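Local coordinates for probable hydrogenase maturation factor HypB (Methanocaldococcus jannaschii, PDB 2HF9), which binds GTP and zinc and, as in its relatives, probably hydrolyses GTP slowly and serves in inserting nickel into [NiFe] hydrogenases, at residues K20-L25 with H101-L106; A40-G45 with F136-H141; K90-N95 with G108-D113; G128-P133 with P160-T165. All coordinates share one frame; numbering follows the deposited sequence.

Contact 1 (K20-L25 with H101-L106); sequences KANKRL and HLDAHL. With ZN (zinc ion), chain D.
Asn22 reaches out from helix 18-35 and takes the backbone N-H of Ala104 on its side-chain oxygen, with OD1 2.9 Å from Ala104 N. The bond is nearly straight at hydrogen, 164°, and the donor is tilted only 16° from the carboxamide plane. CG stands anti to the backbone N (chi1 -176°), and OD1 beyond it meets Ala104 N. A water 2.7 Å from Asn22 OD1 donates to the same oxygen and accepts from His105 N, so this oxygen serves Ala104 N directly and His105 N through the water. Amides in the first turn of helix 104-111 lack carbonyls of an earlier turn, and asparagine supplies an uncharged acceptor. A third amide of the turn, Leu106 N, is capped by Asp103, the N-cap residue, whose OD1 lies 2.9 Å from it and is met nearly along the C-O axis. Leu25 CB rests 3.7 Å from Ala104 CB, a methyl small enough to let the two helices come close, and Leu25 CD1 packs 3.6 Å from His105 CB. The leucine and histidine side chains run side by side in the same direction. CG of His105 is anti to its backbone N, and the ring beyond ends with NE2 1.9 Å from the zinc ion, which His109 also binds. Further out, Asn22 ND2 donates to the carbonyl of Asp137, tying the amide to the loop before strand 142-148.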
# COMPACT_ATOMS: atom_id res chain seq x y z
N LYS A 20 20.32 4.45 -13.25
CA LYS A 20 20.97 4.55 -14.55
C LYS A 20 21.14 3.17 -15.17
O LYS A 20 20.94 2.99 -16.37
CB LYS A 20 22.33 5.26 -14.44
CG LYS A 20 22.28 6.75 -14.09
CD LYS A 20 22.50 7.00 -12.59
CE LYS A 20 21.18 7.08 -11.83
NZ LYS A 20 21.36 6.81 -10.38
N ALA A 21 21.51 2.20 -14.33
CA ALA A 21 21.64 0.81 -14.75
C ALA A 21 20.27 0.20 -15.08
O ALA A 21 20.15 -0.57 -16.03
CB ALA A 21 22.34 0.00 -13.67
N ASN A 22 19.26 0.54 -14.28
CA ASN A 22 17.89 0.09 -14.52
C ASN A 22 17.35 0.58 -15.86
O ASN A 22 16.75 -0.19 -16.61
CB ASN A 22 16.96 0.52 -13.39
CG ASN A 22 15.54 -0.02 -13.56
OD1 ASN A 22 15.29 -1.21 -13.34
ND2 ASN A 22 14.62 0.84 -13.97
N LYS A 23 17.58 1.86 -16.16
CA LYS A 23 17.12 2.48 -17.41
C LYS A 23 17.71 1.80 -18.64
O LYS A 23 17.00 1.56 -19.62
CB LYS A 23 17.41 4.00 -17.41
CG LYS A 23 17.09 4.75 -18.72
CD LYS A 23 15.64 4.58 -19.22
CE LYS A 23 14.64 5.46 -18.47
NZ LYS A 23 14.14 4.82 -17.22
N ARG A 24 19.00 1.47 -18.58
CA ARG A 24 19.67 0.71 -19.64
C ARG A 24 18.96 -0.62 -19.89
O ARG A 24 18.72 -1.00 -21.04
CB ARG A 24 21.14 0.45 -19.31
CG ARG A 24 22.04 1.68 -19.25
CD ARG A 24 23.53 1.31 -19.33
NE ARG A 24 23.91 0.24 -18.41
CZ ARG A 24 24.48 0.42 -17.23
NH1 ARG A 24 24.76 1.64 -16.78
NH2 ARG A 24 24.78 -0.63 -16.47
N LEU A 25 18.63 -1.33 -18.81
CA LEU A 25 17.99 -2.63 -18.90
C LEU A 25 16.54 -2.52 -19.36
O LEU A 25 16.05 -3.38 -20.09
CB LEU A 25 18.08 -3.38 -17.56
CG LEU A 25 19.49 -3.77 -17.10
CD1 LEU A 25 19.41 -4.63 -15.85
CD2 LEU A 25 20.27 -4.51 -18.19
N HIS A 101 9.39 -3.02 -5.06
CA HIS A 101 9.18 -2.76 -6.48
C HIS A 101 9.80 -3.89 -7.31
O HIS A 101 10.74 -4.55 -6.86
CB HIS A 101 9.83 -1.43 -6.89
CG HIS A 101 11.33 -1.42 -6.75
ND1 HIS A 101 11.97 -1.03 -5.60
CD2 HIS A 101 12.30 -1.76 -7.63
CE1 HIS A 101 13.28 -1.13 -5.77
NE2 HIS A 101 13.50 -1.57 -7.00
N LEU A 102 9.27 -4.11 -8.51
CA LEU A 102 9.98 -4.88 -9.52
C LEU A 102 11.00 -3.96 -10.18
O LEU A 102 10.87 -2.74 -10.10
CB LEU A 102 9.01 -5.43 -10.57
CG LEU A 102 8.03 -6.54 -10.19
CD1 LEU A 102 7.05 -6.76 -11.32
CD2 LEU A 102 8.75 -7.83 -9.86
N ASP A 103 12.01 -4.53 -10.84
CA ASP A 103 12.94 -3.74 -11.64
C ASP A 103 13.14 -4.36 -13.03
O ASP A 103 12.68 -5.47 -13.28
CB ASP A 103 14.28 -3.52 -10.89
CG ASP A 103 15.09 -4.80 -10.69
OD1 ASP A 103 14.80 -5.83 -11.33
OD2 ASP A 103 16.04 -4.77 -9.88
N ALA A 104 13.78 -3.63 -13.93
CA ALA A 104 13.99 -4.10 -15.31
C ALA A 104 14.83 -5.39 -15.37
O ALA A 104 14.62 -6.23 -16.25
CB ALA A 104 14.62 -3.02 -16.16
N HIS A 105 15.77 -5.53 -14.44
CA HIS A 105 16.64 -6.69 -14.38
C HIS A 105 15.85 -7.99 -14.18
O HIS A 105 15.98 -8.93 -14.97
CB HIS A 105 17.69 -6.52 -13.28
CG HIS A 105 18.61 -7.68 -13.13
ND1 HIS A 105 18.83 -8.31 -11.92
CD2 HIS A 105 19.36 -8.35 -14.04
CE1 HIS A 105 19.68 -9.31 -12.09
NE2 HIS A 105 20.02 -9.35 -13.37
N LEU A 106 15.03 -8.02 -13.14
CA LEU A 106 14.22 -9.20 -12.84
C LEU A 106 13.20 -9.46 -13.95
O LEU A 106 12.99 -10.62 -14.34
CB LEU A 106 13.55 -9.07 -11.46
CG LEU A 106 14.21 -9.77 -10.26
CD1 LEU A 106 15.70 -9.45 -10.11
CD2 LEU A 106 13.47 -9.43 -8.97
ZN ZN D . 20.85 -10.60 -14.47
O HOH W 1 17.09 -3.18 -13.19

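Contact 2 (A40-G45 with F136-H141)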
# COMPACT_ATOMS: atom_id res chain seq x y z
N ALA A 40 3.78 -4.20 -23.77
CA ALA A 40 3.84 -4.49 -22.34
C ALA A 40 3.28 -3.37 -21.47
O ALA A 40 3.48 -2.18 -21.74
CB ALA A 40 5.27 -4.81 -21.92
N PHE A 41 2.59 -3.78 -20.40
CA PHE A 41 1.93 -2.86 -19.48
C PHE A 41 2.34 -3.13 -18.03
O PHE A 41 2.28 -4.27 -17.56
CB PHE A 41 0.40 -2.97 -19.63
CG PHE A 41 -0.12 -2.52 -20.97
CD1 PHE A 41 -0.20 -3.41 -22.04
CD2 PHE A 41 -0.56 -1.21 -21.16
CE1 PHE A 41 -0.68 -2.99 -23.28
CE2 PHE A 41 -1.05 -0.79 -22.40
CZ PHE A 41 -1.11 -1.69 -23.46
N ASP A 42 2.75 -2.07 -17.34
CA ASP A 42 3.13 -2.13 -15.94
C ASP A 42 1.94 -1.70 -15.07
O ASP A 42 1.53 -0.54 -15.10
CB ASP A 42 4.36 -1.22 -15.70
CG ASP A 42 4.84 -1.20 -14.25
OD1 ASP A 42 4.28 -1.90 -13.38
OD2 ASP A 42 5.80 -0.46 -13.98
N PHE A 43 1.37 -2.66 -14.33
CA PHE A 43 0.24 -2.41 -13.44
C PHE A 43 0.75 -2.17 -12.03
O PHE A 43 1.18 -3.11 -11.35
CB PHE A 43 -0.73 -3.59 -13.45
CG PHE A 43 -1.50 -3.75 -14.73
CD1 PHE A 43 -0.93 -4.40 -15.82
CD2 PHE A 43 -2.80 -3.28 -14.84
CE1 PHE A 43 -1.64 -4.56 -17.01
CE2 PHE A 43 -3.52 -3.43 -16.02
CZ PHE A 43 -2.94 -4.07 -17.11
N MET A 44 0.70 -0.91 -11.61
CA MET A 44 1.08 -0.49 -10.27
C MET A 44 -0.16 -0.12 -9.47
O MET A 44 -1.23 0.08 -10.04
CB MET A 44 2.01 0.74 -10.33
CG MET A 44 3.39 0.47 -10.92
SD MET A 44 4.30 2.01 -11.21
CE MET A 44 3.47 2.60 -12.69
N GLY A 45 -0.02 -0.03 -8.15
CA GLY A 45 -1.10 0.44 -7.29
C GLY A 45 -0.86 0.22 -5.82
O GLY A 45 0.19 -0.30 -5.41
N PHE A 136 11.26 3.11 -10.93
CA PHE A 136 11.78 1.92 -11.62
C PHE A 136 11.00 1.51 -12.86
O PHE A 136 10.02 0.76 -12.79
CB PHE A 136 11.94 0.75 -10.64
CG PHE A 136 13.10 0.91 -9.70
CD1 PHE A 136 12.95 1.55 -8.47
CD2 PHE A 136 14.36 0.43 -10.06
CE1 PHE A 136 14.03 1.70 -7.61
CE2 PHE A 136 15.45 0.58 -9.20
CZ PHE A 136 15.28 1.21 -7.97
N ASP A 137 11.45 2.03 -14.00
CA ASP A 137 10.99 1.64 -15.33
C ASP A 137 11.30 0.16 -15.55
O ASP A 137 12.44 -0.28 -15.36
CB ASP A 137 11.70 2.52 -16.38
CG ASP A 137 11.28 2.22 -17.81
OD1 ASP A 137 10.45 1.32 -18.06
OD2 ASP A 137 11.80 2.91 -18.71
N LEU A 138 10.29 -0.62 -15.92
CA LEU A 138 10.44 -2.06 -16.11
C LEU A 138 10.81 -2.43 -17.55
O LEU A 138 11.16 -3.58 -17.84
CB LEU A 138 9.16 -2.81 -15.70
CG LEU A 138 8.64 -2.65 -14.27
CD1 LEU A 138 7.50 -3.63 -14.00
CD2 LEU A 138 9.73 -2.83 -13.24
N GLY A 139 10.73 -1.45 -18.45
CA GLY A 139 10.90 -1.69 -19.88
C GLY A 139 9.58 -1.94 -20.56
O GLY A 139 9.51 -2.63 -21.58
N THR A 140 8.51 -1.38 -20.00
CA THR A 140 7.17 -1.51 -20.55
C THR A 140 6.86 -0.33 -21.47
O THR A 140 7.55 0.69 -21.45
CB THR A 140 6.10 -1.58 -19.42
OG1 THR A 140 6.21 -0.43 -18.57
CG2 THR A 140 6.30 -2.83 -18.58
N HIS A 141 5.82 -0.49 -22.29
CA HIS A 141 5.35 0.58 -23.15
C HIS A 141 4.48 1.59 -22.40
O HIS A 141 4.60 2.79 -22.61
CB HIS A 141 4.60 0.00 -24.35
CG HIS A 141 5.47 -0.82 -25.25
ND1 HIS A 141 5.66 -2.17 -25.07
CD2 HIS A 141 6.23 -0.47 -26.31
CE1 HIS A 141 6.49 -2.62 -25.99
NE2 HIS A 141 6.85 -1.61 -26.76
O HOH W 2 7.42 0.43 -15.97
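Asp42 projects from strand 39-45, a central strand of the parallel sheet of this P-loop GTPase domain, toward Leu138 and Thr140 in the loop that leads into strand 142-148. Its CB lies 3.5 Å from Thr140 OG1 and nearly as close to the methyl CG2. CG, anti to the backbone N (chi1 180°), lies 3.6 Å from Leu138 CD1, and the side chains cross at about a right angle. At the tip the two oxygens part company. OD1 accepts from the side-chain amide of Asn126, while OD2 takes a hydrogen bond from a water at 2.7 Å. That water accepts in turn from Leu138 N and is also hydrogen-bonded to Thr140 OG1, which explains how a carboxylate fits among apolar neighbours: its oxygens are provided for. Threonine suits its place by pairing its hydroxyl with the water and turning a methyl to Ala40 CB, 4.0 Å from CG2. The loop turns beforehand through an Asx turn, where Asp137 OD1 accepts from Gly139 N. At the other end of the contact His141 grips both polar groups of Ala40: its backbone N donates to Ala40 O at 2.9 Å, and its ring receives the alanine amide. NE2 is hydrogen-bonded to Asn34 OD1, and Ala40 N sits 3.1 Å from His141 ND1, tilted 20° out of the ring plane, with an almost linear N-H...N angle of 174°.

Contact 3 (K90-N95 with G108-D113); sequences KVVPLN and GHALED. With ZN (zinc ion), chain D.
Val92 lays its two methyls against Ala110 and Asp113. CG1, anti to the backbone N (chi1 178°), meets Ala110 CB at 3.9 Å. CG2 lies 3.8 Å from Ala110 O and 3.9 Å from Asp113 CB, and the valine side chain crosses that of Asp113 at about a right angle. A beta-branched residue suits a strand and presents two methyls at once, while alanine opposite keeps the backbones close. Leu94 extends the apolar strip, its CD1 reaching Ala110 CB at 4.2 Å. No hydrogen bond joins the two segments. His109 belongs to the same turn but is directed elsewhere: NE2 binds the zinc ion at 2.2 Å, and ND1 donates to Glu112 OE1, which lies in the ring plane. That bond would fix the ring's rotation and could make NE2 a stronger ligand. Val92 and Leu94 thus pack the first strand of a beta-alpha-beta crossover, 90-95 to 121-125, onto its helix 104-111 in the P-loop GTPase domain. Strand 90-95 forms an edge of the parallel sheet in this chain, beside strand 68-74; helix 78-85 packs against Val91 and Pro93, whereas Ala110 also touches Ile71 of strand 68-74 and Leu111 packs against helix 18-35.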
# COMPACT_ATOMS: atom_id res chain seq x y z
N LYS A 90 -0.29 -17.30 -20.00
CA LYS A 90 0.99 -17.83 -19.54
C LYS A 90 1.54 -16.86 -18.50
O LYS A 90 1.58 -15.65 -18.73
CB LYS A 90 1.96 -18.00 -20.71
CG LYS A 90 3.26 -18.68 -20.31
CD LYS A 90 3.61 -19.82 -21.25
CE LYS A 90 4.92 -20.48 -20.87
NZ LYS A 90 4.95 -20.90 -19.43
N VAL A 91 1.94 -17.39 -17.35
CA VAL A 91 2.36 -16.56 -16.22
C VAL A 91 3.76 -16.91 -15.74
O VAL A 91 4.08 -18.08 -15.54
CB VAL A 91 1.37 -16.67 -15.03
CG1 VAL A 91 1.72 -15.66 -13.94
CG2 VAL A 91 -0.07 -16.48 -15.50
N VAL A 92 4.59 -15.88 -15.57
CA VAL A 92 5.86 -16.03 -14.88
C VAL A 92 5.71 -15.37 -13.51
O VAL A 92 5.52 -14.15 -13.41
CB VAL A 92 7.04 -15.40 -15.65
CG1 VAL A 92 8.33 -15.53 -14.86
CG2 VAL A 92 7.19 -16.06 -17.02
N PRO A 93 5.77 -16.18 -12.44
CA PRO A 93 5.70 -15.60 -11.10
C PRO A 93 7.07 -15.10 -10.65
O PRO A 93 8.10 -15.69 -10.99
CB PRO A 93 5.24 -16.77 -10.23
CG PRO A 93 5.75 -17.99 -10.94
CD PRO A 93 5.89 -17.65 -12.40
N LEU A 94 7.08 -14.00 -9.90
CA LEU A 94 8.30 -13.47 -9.32
C LEU A 94 8.10 -13.21 -7.83
O LEU A 94 7.37 -12.30 -7.44
CB LEU A 94 8.76 -12.19 -10.04
CG LEU A 94 9.31 -12.29 -11.46
CD1 LEU A 94 9.58 -10.90 -12.03
CD2 LEU A 94 10.57 -13.14 -11.53
N ASN A 95 8.74 -14.04 -7.01
CA ASN A 95 8.74 -13.83 -5.57
C ASN A 95 9.73 -12.71 -5.26
O ASN A 95 10.94 -12.86 -5.45
CB ASN A 95 9.09 -15.11 -4.82
CG ASN A 95 8.04 -16.20 -4.98
OD1 ASN A 95 6.85 -15.97 -4.76
ND2 ASN A 95 8.47 -17.40 -5.35
N GLY A 108 13.57 -8.54 -17.12
CA GLY A 108 14.37 -9.04 -18.24
C GLY A 108 14.53 -10.55 -18.23
O GLY A 108 14.34 -11.21 -19.26
N HIS A 109 14.86 -11.10 -17.06
CA HIS A 109 15.01 -12.55 -16.89
C HIS A 109 13.68 -13.30 -16.95
O HIS A 109 13.63 -14.43 -17.44
CB HIS A 109 15.74 -12.85 -15.58
CG HIS A 109 17.21 -12.57 -15.65
ND1 HIS A 109 18.06 -13.26 -16.48
CD2 HIS A 109 17.97 -11.64 -15.01
CE1 HIS A 109 19.29 -12.79 -16.34
NE2 HIS A 109 19.26 -11.81 -15.46
N ALA A 110 12.61 -12.66 -16.47
CA ALA A 110 11.27 -13.23 -16.61
C ALA A 110 10.93 -13.42 -18.09
O ALA A 110 10.32 -14.42 -18.47
CB ALA A 110 10.24 -12.35 -15.92
N LEU A 111 11.34 -12.46 -18.92
CA LEU A 111 11.12 -12.51 -20.37
C LEU A 111 11.75 -13.73 -21.04
O LEU A 111 11.27 -14.20 -22.07
CB LEU A 111 11.61 -11.22 -21.05
CG LEU A 111 10.95 -9.89 -20.69
CD1 LEU A 111 11.57 -8.74 -21.46
CD2 LEU A 111 9.45 -9.94 -20.92
N GLU A 112 12.83 -14.23 -20.45
CA GLU A 112 13.51 -15.43 -20.95
C GLU A 112 12.65 -16.69 -20.81
O GLU A 112 12.84 -17.66 -21.55
CB GLU A 112 14.88 -15.61 -20.27
CG GLU A 112 15.87 -14.48 -20.56
CD GLU A 112 17.07 -14.46 -19.61
OE1 GLU A 112 17.11 -15.25 -18.64
OE2 GLU A 112 17.98 -13.64 -19.84
N ASP A 113 11.70 -16.66 -19.87
CA ASP A 113 10.78 -17.78 -19.65
C ASP A 113 9.51 -17.72 -20.51
O ASP A 113 8.62 -18.57 -20.38
CB ASP A 113 10.42 -17.89 -18.17
CG ASP A 113 11.53 -18.51 -17.33
OD1 ASP A 113 12.29 -19.35 -17.86
OD2 ASP A 113 11.63 -18.16 -16.14
ZN ZN D . 20.85 -10.60 -14.47

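Contact 4 (G128-P133 with P160-T165)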
# COMPACT_ATOMS: atom_id res chain seq x y z
N GLY A 128 2.44 -4.17 -4.73
CA GLY A 128 1.51 -3.15 -4.23
C GLY A 128 2.20 -2.14 -3.33
O GLY A 128 2.50 -2.43 -2.17
N ASN A 129 2.44 -0.95 -3.88
CA ASN A 129 3.23 0.10 -3.24
C ASN A 129 3.12 1.35 -4.11
O ASN A 129 3.31 1.26 -5.33
CB ASN A 129 4.70 -0.32 -3.12
CG ASN A 129 5.51 0.53 -2.13
OD1 ASN A 129 5.63 1.75 -2.29
ND2 ASN A 129 6.08 -0.12 -1.13
N LEU A 130 2.82 2.49 -3.50
CA LEU A 130 2.69 3.75 -4.23
C LEU A 130 3.95 4.63 -4.19
O LEU A 130 3.92 5.76 -4.68
CB LEU A 130 1.47 4.54 -3.75
CG LEU A 130 0.07 4.08 -4.15
CD1 LEU A 130 -0.97 5.00 -3.52
CD2 LEU A 130 -0.11 4.03 -5.67
N ILE A 131 5.03 4.11 -3.62
CA ILE A 131 6.27 4.88 -3.47
C ILE A 131 7.38 4.40 -4.41
O ILE A 131 7.72 5.09 -5.37
CB ILE A 131 6.75 4.93 -1.98
CG1 ILE A 131 5.85 5.84 -1.15
CG2 ILE A 131 8.18 5.45 -1.88
CD1 ILE A 131 4.71 5.14 -0.47
N CYS A 132 7.93 3.21 -4.14
CA CYS A 132 9.13 2.70 -4.82
C CYS A 132 9.02 2.48 -6.34
O CYS A 132 9.96 2.83 -7.07
CB CYS A 132 9.62 1.40 -4.19
SG CYS A 132 9.68 1.37 -2.40
N PRO A 133 7.91 1.87 -6.81
CA PRO A 133 7.82 1.59 -8.25
C PRO A 133 7.88 2.82 -9.16
O PRO A 133 8.13 2.68 -10.36
CB PRO A 133 6.45 0.90 -8.38
CG PRO A 133 6.17 0.35 -7.02
CD PRO A 133 6.72 1.39 -6.09
N PRO A 160 1.78 12.24 -5.40
CA PRO A 160 1.86 12.81 -6.75
C PRO A 160 3.01 12.24 -7.58
O PRO A 160 2.91 12.20 -8.81
CB PRO A 160 2.03 14.31 -6.50
CG PRO A 160 2.67 14.40 -5.15
CD PRO A 160 2.09 13.25 -4.36
N GLY A 161 4.08 11.80 -6.92
CA GLY A 161 5.25 11.22 -7.58
C GLY A 161 4.95 10.06 -8.52
O GLY A 161 5.30 10.11 -9.70
N ILE A 162 4.29 9.03 -7.99
CA ILE A 162 3.93 7.87 -8.82
C ILE A 162 2.86 8.22 -9.87
O ILE A 162 2.89 7.70 -10.98
CB ILE A 162 3.50 6.62 -7.98
CG1 ILE A 162 3.56 5.34 -8.83
CG2 ILE A 162 2.13 6.83 -7.32
CD1 ILE A 162 3.40 4.05 -8.04
N MET A 163 1.94 9.11 -9.49
CA MET A 163 0.86 9.55 -10.38
C MET A 163 1.40 10.19 -11.64
O MET A 163 0.86 9.99 -12.73
CB MET A 163 -0.10 10.52 -9.66
CG MET A 163 -0.86 9.90 -8.51
SD MET A 163 -1.82 8.44 -8.95
CE MET A 163 -2.02 7.73 -7.32
N LYS A 164 2.49 10.95 -11.50
CA LYS A 164 3.14 11.60 -12.64
C LYS A 164 3.81 10.61 -13.60
O LYS A 164 4.13 10.97 -14.74
CB LYS A 164 4.17 12.63 -12.16
CG LYS A 164 3.56 13.82 -11.45
CD LYS A 164 4.63 14.86 -11.14
CE LYS A 164 4.13 15.88 -10.13
NZ LYS A 164 4.34 15.41 -8.73
N THR A 165 4.03 9.38 -13.15
CA THR A 165 4.66 8.35 -13.99
C THR A 165 3.62 7.51 -14.74
O THR A 165 3.98 6.70 -15.60
CB THR A 165 5.61 7.43 -13.17
OG1 THR A 165 4.85 6.52 -12.37
CG2 THR A 165 6.53 8.26 -12.27
O HOH W 3 4.70 8.22 -5.33
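Ile162 and Leu130 bury the greater part of this contact, their side chains crossing at about a right angle. Ile162 points from helix 160-163 into the loop, and its CB and CG2 both lie 3.4 Å from Leu130 O. CG1 is anti to the backbone N (chi1 -163°), and CD1 beyond it spreads over Leu130 CA and approaches Pro133 CB at 4.4 Å. Leu130 answers with CD2, 3.9 Å from Ile162 CG2. Branched aliphatics fill such a buried seam well, and Met163 adds its flexible end, CE lying near the same leucine methyl. The carbonyl beneath the isoleucine is satisfied: a water 2.7 Å away donates to Leu130 O and accepts from Ile162 N, bridging loop and helix. The loop follows strand 121-125 of the P-loop GTPase fold and is shaped by Asn129 in an Asx turn. Asn129 OD1 accepts from Ile131 N at 2.8 Å, in the carbonyl plane, and more distantly from Cys132 N, which stands 55° above that plane. Cys132 is a zinc-binding residue and probably a nickel ligand, as in relatives; here its SG is in a disulfide with Cys100. Asn129 of the second subunit packs against Asn129 of this chain, and Ile47 of the second subunit against Leu130. Ile162 O accepts from both the amide and the hydroxyl of Thr165, and that hydroxyl is also hydrogen-bonded to Arg143.

The loop between strands 121-125 and 142-148 supplies a segment to both contact 2 and contact 4, whose centres lie 11 Å apart; Gly45 O and Asn129 N, 2.8 Å apart, probably hydrogen-bond between them. Contacts 1 and 2 are equally close and meet where His101 stacks on Phe136. Contacts 1 and 3 share helix 104-111 and each gives one histidine to the zinc ion. His101 also touches Cys132, bringing contact 1 to the Cys100-Cys132 metal-binding region of contact 4. The side chain of Leu130 in contact 4 lies about 8 Å from the bound nucleotide, those of Asp42 in contact 2 and Leu94 in contact 3 about 12 Å.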